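Local coordinates for glyoxalase family protein (Bacillus cereus, PDB 1SS4) that is of uncertain function but belongs to the glyoxalase and bleomycin-resistance superfamily, probably binds a metal ion, and may act as a methylmalonyl-CoA epimerase, at residues Met100-Val110 / Val124-Tyr135. Residues are numbered along the deposited sequence; the frame is centred on the assembly and turned at random.
With GSH (glutathione), chain H.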
HETATM    1  N   MSE A 100      -3.253  -6.159   3.485  1.00 20.00           N
HETATM    2  CA  MSE A 100      -3.924  -7.337   4.049  1.00 24.54           C
HETATM    3  C   MSE A 100      -3.596  -8.579   3.212  1.00 22.20           C
HETATM    4  O   MSE A 100      -3.731  -8.561   1.990  1.00 24.63           O
HETATM    5  CB  MSE A 100      -5.444  -7.098   4.051  1.00 25.04           C
HETATM    6  CG  MSE A 100      -6.322  -8.326   4.298  1.00 31.93           C
HETATM    7 SE   MSE A 100      -6.232  -8.916   6.119  0.93 37.42          SE
HETATM    8  CE  MSE A 100      -7.236  -7.531   6.999  1.00 27.28           C
ATOM      9  N   PHE A 101      -3.156  -9.643   3.871  1.00 24.56           N
ATOM     10  CA  PHE A 101      -2.817 -10.895   3.185  1.00 25.01           C
ATOM     11  C   PHE A 101      -3.766 -12.022   3.631  1.00 27.88           C
ATOM     12  O   PHE A 101      -4.113 -12.116   4.807  1.00 26.36           O
ATOM     13  CB  PHE A 101      -1.391 -11.336   3.544  1.00 25.53           C
ATOM     14  CG  PHE A 101      -0.320 -10.369   3.125  1.00 26.06           C
ATOM     15  CD1 PHE A 101       0.051 -10.257   1.786  1.00 26.58           C
ATOM     16  CD2 PHE A 101       0.362  -9.615   4.076  1.00 25.40           C
ATOM     17  CE1 PHE A 101       1.094  -9.411   1.391  1.00 27.88           C
ATOM     18  CE2 PHE A 101       1.411  -8.763   3.692  1.00 30.39           C
ATOM     19  CZ  PHE A 101       1.776  -8.664   2.340  1.00 26.71           C
ATOM     20  N   THR A 102      -4.190 -12.871   2.696  1.00 28.33           N
ATOM     21  CA  THR A 102      -5.020 -14.016   3.085  1.00 30.30           C
ATOM     22  C   THR A 102      -4.041 -15.181   3.091  1.00 29.12           C
ATOM     23  O   THR A 102      -3.326 -15.384   2.118  1.00 27.57           O
ATOM     24  CB  THR A 102      -6.125 -14.334   2.073  1.00 31.66           C
ATOM     25  OG1 THR A 102      -7.048 -13.241   2.016  1.00 31.56           O
ATOM     26  CG2 THR A 102      -6.893 -15.614   2.501  1.00 29.49           C
ATOM     27  N   VAL A 103      -3.990 -15.916   4.193  1.00 29.57           N
ATOM     28  CA  VAL A 103      -3.083 -17.051   4.315  1.00 34.23           C
ATOM     29  C   VAL A 103      -3.857 -18.338   4.582  1.00 36.11           C
ATOM     30  O   VAL A 103      -5.043 -18.309   4.915  1.00 35.52           O
ATOM     31  CB  VAL A 103      -2.052 -16.829   5.451  1.00 32.71           C
ATOM     32  CG1 VAL A 103      -1.151 -15.657   5.099  1.00 32.78           C
ATOM     33  CG2 VAL A 103      -2.763 -16.577   6.768  1.00 32.53           C
ATOM     34  N   GLU A 104      -3.184 -19.470   4.430  1.00 38.53           N
ATOM     35  CA  GLU A 104      -3.839 -20.748   4.641  1.00 40.96           C
ATOM     36  C   GLU A 104      -4.240 -20.970   6.098  1.00 41.27           C
ATOM     37  O   GLU A 104      -5.395 -21.283   6.394  1.00 42.10           O
ATOM     38  CB  GLU A 104      -2.926 -21.871   4.177  1.00 44.30           C
ATOM     39  CG  GLU A 104      -3.663 -23.153   3.896  1.00 50.29           C
ATOM     40  CD  GLU A 104      -2.753 -24.204   3.323  1.00 53.86           C
ATOM     41  OE1 GLU A 104      -1.901 -24.724   4.082  1.00 56.56           O
ATOM     42  OE2 GLU A 104      -2.882 -24.497   2.112  1.00 56.06           O
ATOM     43  N   ASP A 105      -3.283 -20.819   7.005  1.00 40.49           N
ATOM     44  CA  ASP A 105      -3.555 -20.997   8.425  1.00 41.16           C
ATOM     45  C   ASP A 105      -3.022 -19.813   9.208  1.00 38.49           C
ATOM     46  O   ASP A 105      -1.815 -19.677   9.401  1.00 38.36           O
ATOM     47  CB  ASP A 105      -2.902 -22.267   8.957  1.00 45.10           C
ATOM     48  CG  ASP A 105      -3.037 -22.382  10.463  1.00 48.23           C
ATOM     49  OD1 ASP A 105      -4.170 -22.567  10.954  1.00 53.19           O
ATOM     50  OD2 ASP A 105      -2.016 -22.261  11.160  1.00 50.93           O
ATOM     51  N   ILE A 106      -3.934 -18.975   9.679  1.00 37.88           N
ATOM     52  CA  ILE A 106      -3.551 -17.777  10.403  1.00 37.41           C
ATOM     53  C   ILE A 106      -2.882 -18.058  11.747  1.00 37.04           C
ATOM     54  O   ILE A 106      -1.975 -17.332  12.159  1.00 34.31           O
ATOM     55  CB  ILE A 106      -4.781 -16.846  10.568  1.00 35.96           C
ATOM     56  CG1 ILE A 106      -4.350 -15.493  11.132  1.00 35.34           C
ATOM     57  CG2 ILE A 106      -5.838 -17.517  11.439  1.00 38.46           C
ATOM     58  CD1 ILE A 106      -5.493 -14.502  11.199  1.00 30.62           C
ATOM     59  N   ASP A 107      -3.297 -19.116  12.438  1.00 37.13           N
ATOM     60  CA  ASP A 107      -2.663 -19.413  13.718  1.00 39.09           C
ATOM     61  C   ASP A 107      -1.180 -19.760  13.551  1.00 38.52           C
ATOM     62  O   ASP A 107      -0.336 -19.261  14.293  1.00 39.33           O
ATOM     63  CB  ASP A 107      -3.400 -20.547  14.446  1.00 41.31           C
ATOM     64  CG  ASP A 107      -4.762 -20.117  14.980  1.00 42.87           C
ATOM     65  OD1 ASP A 107      -4.904 -18.970  15.461  1.00 43.18           O
ATOM     66  OD2 ASP A 107      -5.698 -20.943  14.943  1.00 46.15           O
ATOM     67  N   GLU A 108      -0.852 -20.598  12.574  1.00 39.22           N
ATOM     68  CA  GLU A 108       0.542 -20.956  12.345  1.00 40.76           C
ATOM     69  C   GLU A 108       1.322 -19.689  11.973  1.00 40.61           C
ATOM     70  O   GLU A 108       2.425 -19.452  12.474  1.00 40.88           O
ATOM     71  CB  GLU A 108       0.644 -21.986  11.217  1.00 42.23           C
ATOM     72  CG  GLU A 108       1.991 -22.682  11.069  1.00 46.90           C
ATOM     73  CD  GLU A 108       3.094 -21.772  10.555  1.00 51.16           C
ATOM     74  OE1 GLU A 108       2.870 -21.074   9.539  1.00 52.31           O
ATOM     75  OE2 GLU A 108       4.192 -21.762  11.159  1.00 53.42           O
HETATM   76  N   MSE A 109       0.738 -18.865  11.108  1.00 40.68           N
HETATM   77  CA  MSE A 109       1.401 -17.633  10.676  1.00 39.43           C
HETATM   78  C   MSE A 109       1.613 -16.669  11.840  1.00 38.98           C
HETATM   79  O   MSE A 109       2.678 -16.058  11.961  1.00 39.30           O
HETATM   80  CB  MSE A 109       0.588 -16.946   9.574  1.00 39.55           C
HETATM   81  CG  MSE A 109       1.290 -15.735   8.962  1.00 39.91           C
HETATM   82 SE   MSE A 109       3.009 -16.157   8.164  0.92 42.26          SE
HETATM   83  CE  MSE A 109       2.367 -16.831   6.474  1.00 41.04           C
ATOM     84  N   VAL A 110       0.604 -16.527  12.695  1.00 38.23           N
ATOM     85  CA  VAL A 110       0.732 -15.633  13.842  1.00 39.55           C
ATOM     86  C   VAL A 110       1.776 -16.200  14.800  1.00 40.84           C
ATOM     87  O   VAL A 110       2.640 -15.476  15.296  1.00 40.00           O
ATOM     88  CB  VAL A 110      -0.616 -15.460  14.604  1.00 40.19           C
ATOM     89  CG1 VAL A 110      -0.383 -14.703  15.906  1.00 40.37           C
ATOM     90  CG2 VAL A 110      -1.610 -14.697  13.742  1.00 39.33           C
ATOM     91  N   VAL A 124      -7.006 -12.375  17.360  1.00 39.47           N
ATOM     92  CA  VAL A 124      -7.297 -13.035  16.104  1.00 40.21           C
ATOM     93  C   VAL A 124      -8.809 -13.203  16.232  1.00 41.38           C
ATOM     94  O   VAL A 124      -9.294 -14.003  17.030  1.00 42.74           O
ATOM     95  CB  VAL A 124      -6.609 -14.410  15.998  1.00 40.05           C
ATOM     96  CG1 VAL A 124      -7.011 -15.087  14.689  1.00 37.68           C
ATOM     97  CG2 VAL A 124      -5.086 -14.239  16.079  1.00 37.95           C
ATOM     98  N   VAL A 125      -9.550 -12.430  15.455  1.00 41.87           N
ATOM     99  CA  VAL A 125     -10.998 -12.436  15.523  1.00 42.26           C
ATOM    100  C   VAL A 125     -11.680 -13.181  14.394  1.00 43.55           C
ATOM    101  O   VAL A 125     -11.190 -13.209  13.260  1.00 41.11           O
ATOM    102  CB  VAL A 125     -11.527 -10.981  15.536  1.00 42.70           C
ATOM    103  CG1 VAL A 125     -13.008 -10.950  15.840  1.00 43.99           C
ATOM    104  CG2 VAL A 125     -10.745 -10.160  16.551  1.00 42.32           C
ATOM    105  N   GLN A 126     -12.828 -13.779  14.710  1.00 44.00           N
ATOM    106  CA  GLN A 126     -13.595 -14.490  13.710  1.00 46.34           C
ATOM    107  C   GLN A 126     -14.769 -13.633  13.274  1.00 47.61           C
ATOM    108  O   GLN A 126     -15.594 -13.234  14.087  1.00 48.45           O
ATOM    109  CB  GLN A 126     -14.116 -15.819  14.254  1.00 47.75           C
ATOM    110  CG  GLN A 126     -14.813 -16.640  13.191  1.00 50.26           C
ATOM    111  CD  GLN A 126     -15.146 -18.032  13.658  1.00 51.28           C
ATOM    112  OE1 GLN A 126     -14.296 -18.730  14.207  1.00 54.45           O
ATOM    113  NE2 GLN A 126     -16.383 -18.452  13.434  1.00 52.26           N
ATOM    114  N   TYR A 127     -14.841 -13.355  11.981  1.00 48.28           N
ATOM    115  CA  TYR A 127     -15.918 -12.549  11.434  1.00 50.29           C
ATOM    116  C   TYR A 127     -17.008 -13.467  10.893  1.00 51.87           C
ATOM    117  O   TYR A 127     -16.885 -14.011   9.793  1.00 52.25           O
ATOM    118  CB  TYR A 127     -15.389 -11.663  10.309  1.00 49.27           C
ATOM    119  CG  TYR A 127     -16.444 -10.788   9.688  1.00 49.04           C
ATOM    120  CD1 TYR A 127     -16.867  -9.618  10.320  1.00 50.00           C
ATOM    121  CD2 TYR A 127     -17.042 -11.140   8.485  1.00 48.31           C
ATOM    122  CE1 TYR A 127     -17.865  -8.822   9.764  1.00 48.95           C
ATOM    123  CE2 TYR A 127     -18.036 -10.357   7.923  1.00 48.59           C
ATOM    124  CZ  TYR A 127     -18.443  -9.200   8.567  1.00 47.96           C
ATOM    125  OH  TYR A 127     -19.443  -8.445   8.027  1.00 47.38           O
ATOM    126  N   GLU A 128     -18.075 -13.633  11.670  1.00 53.38           N
ATOM    127  CA  GLU A 128     -19.186 -14.495  11.279  1.00 53.77           C
ATOM    128  C   GLU A 128     -18.659 -15.891  10.967  1.00 53.05           C
ATOM    129  O   GLU A 128     -17.939 -16.469  11.773  1.00 52.74           O
ATOM    130  CB  GLU A 128     -19.903 -13.888  10.073  1.00 56.00           C
ATOM    131  CG  GLU A 128     -20.389 -12.468  10.335  1.00 59.06           C
ATOM    132  CD  GLU A 128     -21.198 -11.883   9.193  1.00 61.16           C
ATOM    133  OE1 GLU A 128     -21.664 -10.734   9.328  1.00 63.08           O
ATOM    134  OE2 GLU A 128     -21.374 -12.566   8.163  1.00 63.31           O
ATOM    135  N   ASN A 129     -19.013 -16.431   9.804  1.00 54.44           N
ATOM    136  CA  ASN A 129     -18.548 -17.759   9.411  1.00 56.00           C
ATOM    137  C   ASN A 129     -17.709 -17.731   8.146  1.00 55.40           C
ATOM    138  O   ASN A 129     -17.588 -18.743   7.458  1.00 54.81           O
ATOM    139  CB  ASN A 129     -19.734 -18.701   9.196  1.00 57.82           C
ATOM    140  CG  ASN A 129     -20.267 -19.265  10.492  1.00 60.30           C
ATOM    141  OD1 ASN A 129     -21.282 -19.966  10.507  1.00 63.90           O
ATOM    142  ND2 ASN A 129     -19.583 -18.967  11.592  1.00 61.06           N
ATOM    143  N   SER A 130     -17.114 -16.582   7.845  1.00 54.34           N
ATOM    144  CA  SER A 130     -16.319 -16.460   6.632  1.00 54.50           C
ATOM    145  C   SER A 130     -14.827 -16.181   6.822  1.00 53.78           C
ATOM    146  O   SER A 130     -14.002 -16.672   6.056  1.00 54.56           O
ATOM    147  CB  SER A 130     -16.928 -15.379   5.731  1.00 54.78           C
ATOM    148  OG  SER A 130     -17.151 -14.180   6.450  1.00 56.08           O
ATOM    149  N   TYR A 131     -14.480 -15.410   7.844  1.00 53.35           N
ATOM    150  CA  TYR A 131     -13.086 -15.050   8.077  1.00 51.66           C
ATOM    151  C   TYR A 131     -12.637 -15.088   9.519  1.00 49.12           C
ATOM    152  O   TYR A 131     -13.433 -15.067  10.447  1.00 49.83           O
ATOM    153  CB  TYR A 131     -12.813 -13.618   7.598  1.00 54.62           C
ATOM    154  CG  TYR A 131     -12.723 -13.416   6.115  1.00 57.71           C
ATOM    155  CD1 TYR A 131     -11.680 -13.981   5.374  1.00 59.84           C
ATOM    156  CD2 TYR A 131     -13.660 -12.628   5.448  1.00 58.79           C
ATOM    157  CE1 TYR A 131     -11.571 -13.763   4.004  1.00 61.42           C
ATOM    158  CE2 TYR A 131     -13.562 -12.406   4.075  1.00 61.75           C
ATOM    159  CZ  TYR A 131     -12.514 -12.977   3.360  1.00 62.06           C
ATOM    160  OH  TYR A 131     -12.412 -12.766   2.003  1.00 63.88           O
ATOM    161  N   ARG A 132     -11.323 -15.127   9.672  1.00 46.20           N
ATOM    162  CA  ARG A 132     -10.658 -15.061  10.958  1.00 42.67           C
ATOM    163  C   ARG A 132      -9.536 -14.109  10.554  1.00 41.62           C
ATOM    164  O   ARG A 132      -8.905 -14.307   9.514  1.00 41.54           O
ATOM    165  CB  ARG A 132     -10.097 -16.417  11.387  1.00 41.98           C
ATOM    166  CG  ARG A 132     -11.131 -17.340  12.057  1.00 40.99           C
ATOM    167  CD  ARG A 132     -10.463 -18.558  12.694  1.00 40.68           C
ATOM    168  NE  ARG A 132      -9.640 -18.186  13.843  1.00 39.53           N
ATOM    169  CZ  ARG A 132      -8.492 -18.772  14.160  1.00 39.67           C
ATOM    170  NH1 ARG A 132      -8.030 -19.767  13.412  1.00 41.77           N
ATOM    171  NH2 ARG A 132      -7.791 -18.351  15.205  1.00 39.32           N
ATOM    172  N   LEU A 133      -9.304 -13.064  11.340  1.00 38.43           N
ATOM    173  CA  LEU A 133      -8.258 -12.115  10.978  1.00 36.80           C
ATOM    174  C   LEU A 133      -7.664 -11.361  12.157  1.00 34.79           C
ATOM    175  O   LEU A 133      -8.225 -11.347  13.252  1.00 34.66           O
ATOM    176  CB  LEU A 133      -8.801 -11.103   9.967  1.00 33.67           C
ATOM    177  CG  LEU A 133      -9.736 -10.037  10.536  1.00 34.83           C
ATOM    178  CD1 LEU A 133      -9.906  -8.920   9.516  1.00 32.33           C
ATOM    179  CD2 LEU A 133     -11.084 -10.659  10.910  1.00 36.07           C
ATOM    180  N   CYS A 134      -6.520 -10.727  11.908  1.00 31.78           N
ATOM    181  CA  CYS A 134      -5.829  -9.955  12.919  1.00 31.26           C
ATOM    182  C   CYS A 134      -4.905  -8.932  12.265  1.00 29.63           C
ATOM    183  O   CYS A 134      -4.689  -8.954  11.047  1.00 27.16           O
ATOM    184  CB  CYS A 134      -4.985 -10.869  13.807  1.00 32.24           C
ATOM    185  SG  CYS A 134      -3.611 -11.654  12.936  1.00 34.78           S
ATOM    186  N   TYR A 135      -4.380  -8.042  13.095  1.00 26.76           N
ATOM    187  CA  TYR A 135      -3.419  -7.028  12.673  1.00 27.33           C
ATOM    188  C   TYR A 135      -2.152  -7.388  13.418  1.00 29.54           C
ATOM    189  O   TYR A 135      -2.189  -7.740  14.596  1.00 30.20           O
ATOM    190  CB  TYR A 135      -3.841  -5.620  13.096  1.00 24.57           C
ATOM    191  CG  TYR A 135      -4.761  -4.892  12.144  1.00 24.81           C
ATOM    192  CD1 TYR A 135      -5.021  -3.527  12.317  1.00 25.26           C
ATOM    193  CD2 TYR A 135      -5.387  -5.553  11.094  1.00 24.98           C
ATOM    194  CE1 TYR A 135      -5.878  -2.847  11.465  1.00 25.23           C
ATOM    195  CE2 TYR A 135      -6.250  -4.887  10.244  1.00 24.47           C
ATOM    196  CZ  TYR A 135      -6.491  -3.532  10.438  1.00 24.86           C
ATOM    197  OH  TYR A 135      -7.373  -2.886   9.613  1.00 27.47           O
TER
HETATM  198  N1  GSH H 432     -23.697   1.060   1.302  0.95 60.77           N
HETATM  199  CA1 GSH H 432     -23.888   1.385   2.738  0.95 60.55           C
HETATM  200  C1  GSH H 432     -22.843   2.462   3.185  0.95 60.71           C
HETATM  201  O11 GSH H 432     -22.149   2.341   4.226  0.95 60.13           O
HETATM  202  O12 GSH H 432     -22.731   3.467   2.450  0.95 62.71           O
HETATM  203  CB1 GSH H 432     -23.808   0.022   3.517  0.95 60.58           C
HETATM  204  CG1 GSH H 432     -23.999   0.012   5.081  0.95 59.03           C
HETATM  205  CD1 GSH H 432     -23.849  -1.337   5.801  0.95 58.84           C
HETATM  206  OE1 GSH H 432     -23.779  -1.377   7.046  0.95 58.50           O
HETATM  207  N2  GSH H 432     -23.782  -2.448   4.999  0.95 58.23           N
HETATM  208  CA2 GSH H 432     -23.603  -3.820   5.579  0.95 58.08           C
HETATM  209  C2  GSH H 432     -22.150  -3.997   6.195  0.95 57.46           C
HETATM  210  O2  GSH H 432     -21.261  -3.250   5.765  0.95 58.05           O
HETATM  211  CB2 GSH H 432     -23.814  -4.855   4.446  0.95 58.98           C
HETATM  212  SG2 GSH H 432     -22.508  -4.834   3.130  0.95 61.87           S
HETATM  213  N3  GSH H 432     -22.000  -4.965   7.148  0.95 56.10           N
HETATM  214  CA3 GSH H 432     -20.649  -5.187   7.767  0.95 54.63           C
HETATM  215  C3  GSH H 432     -19.610  -5.815   6.813  0.95 54.34           C
HETATM  216  O31 GSH H 432     -19.958  -6.652   5.936  0.95 52.36           O
HETATM  217  O32 GSH H 432     -18.433  -5.443   6.971  0.95 53.03           O
HETATM  218  O   HOH W   1      -5.947 -21.055  11.895  1.00 43.39           O
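I106, in the first turn of helix 106-115, settles on strand 131-137 beneath the guanidinium of R132 and illustrates how a helix is seated on a β-sheet by apolar residues one turn apart. Its CB heads for the strand, and there the side chain forks. The CG2 branch lies under one face of the R132 guanidinium, 3.7 Å from NH1 and displaced toward the rim. The longer branch is fully extended, CG1 anti to the backbone N (chi1 -171°) and chi2 also trans, which carries CD1 down to the strand itself. This methyl rests 3.7 Å from L133 CA, with V124 CG1 and C134 SG also in contact. One turn on, V110 adds its CG2 at 3.7 Å from the same C134 SG, so the sulfur lies against two helix side chains.

The guanidinium covered by I106 CG2 is also the group that pairs with D107 at its edge. A bend at chi3 (68°) helps bring it to D107, which it grips end-on: NH2 donates to OD1 and NH1 to OD2, each at 3.0 Å. The two planes are 51° apart, so this salt bridge is twisted; OD1 is met on its syn side, whereas NH1 reaches OD2 from above the carboxylate plane. E148 of the neighbouring strand accepts a hydrogen bond from I106 N, tying the helix start to the same sheet.

On the opposite face of the sheet from the helix, M100, a selenomethionine, brings CE 3.9 Å from L133 CD1 and to the ring edge of Y135. Strand 95-103, helix 106-115 and strands 119-127, 131-137 and 143-149, the helix packed on one face of the mixed sheet, form the βαβββ module characteristic of the vicinal oxygen chelate fold.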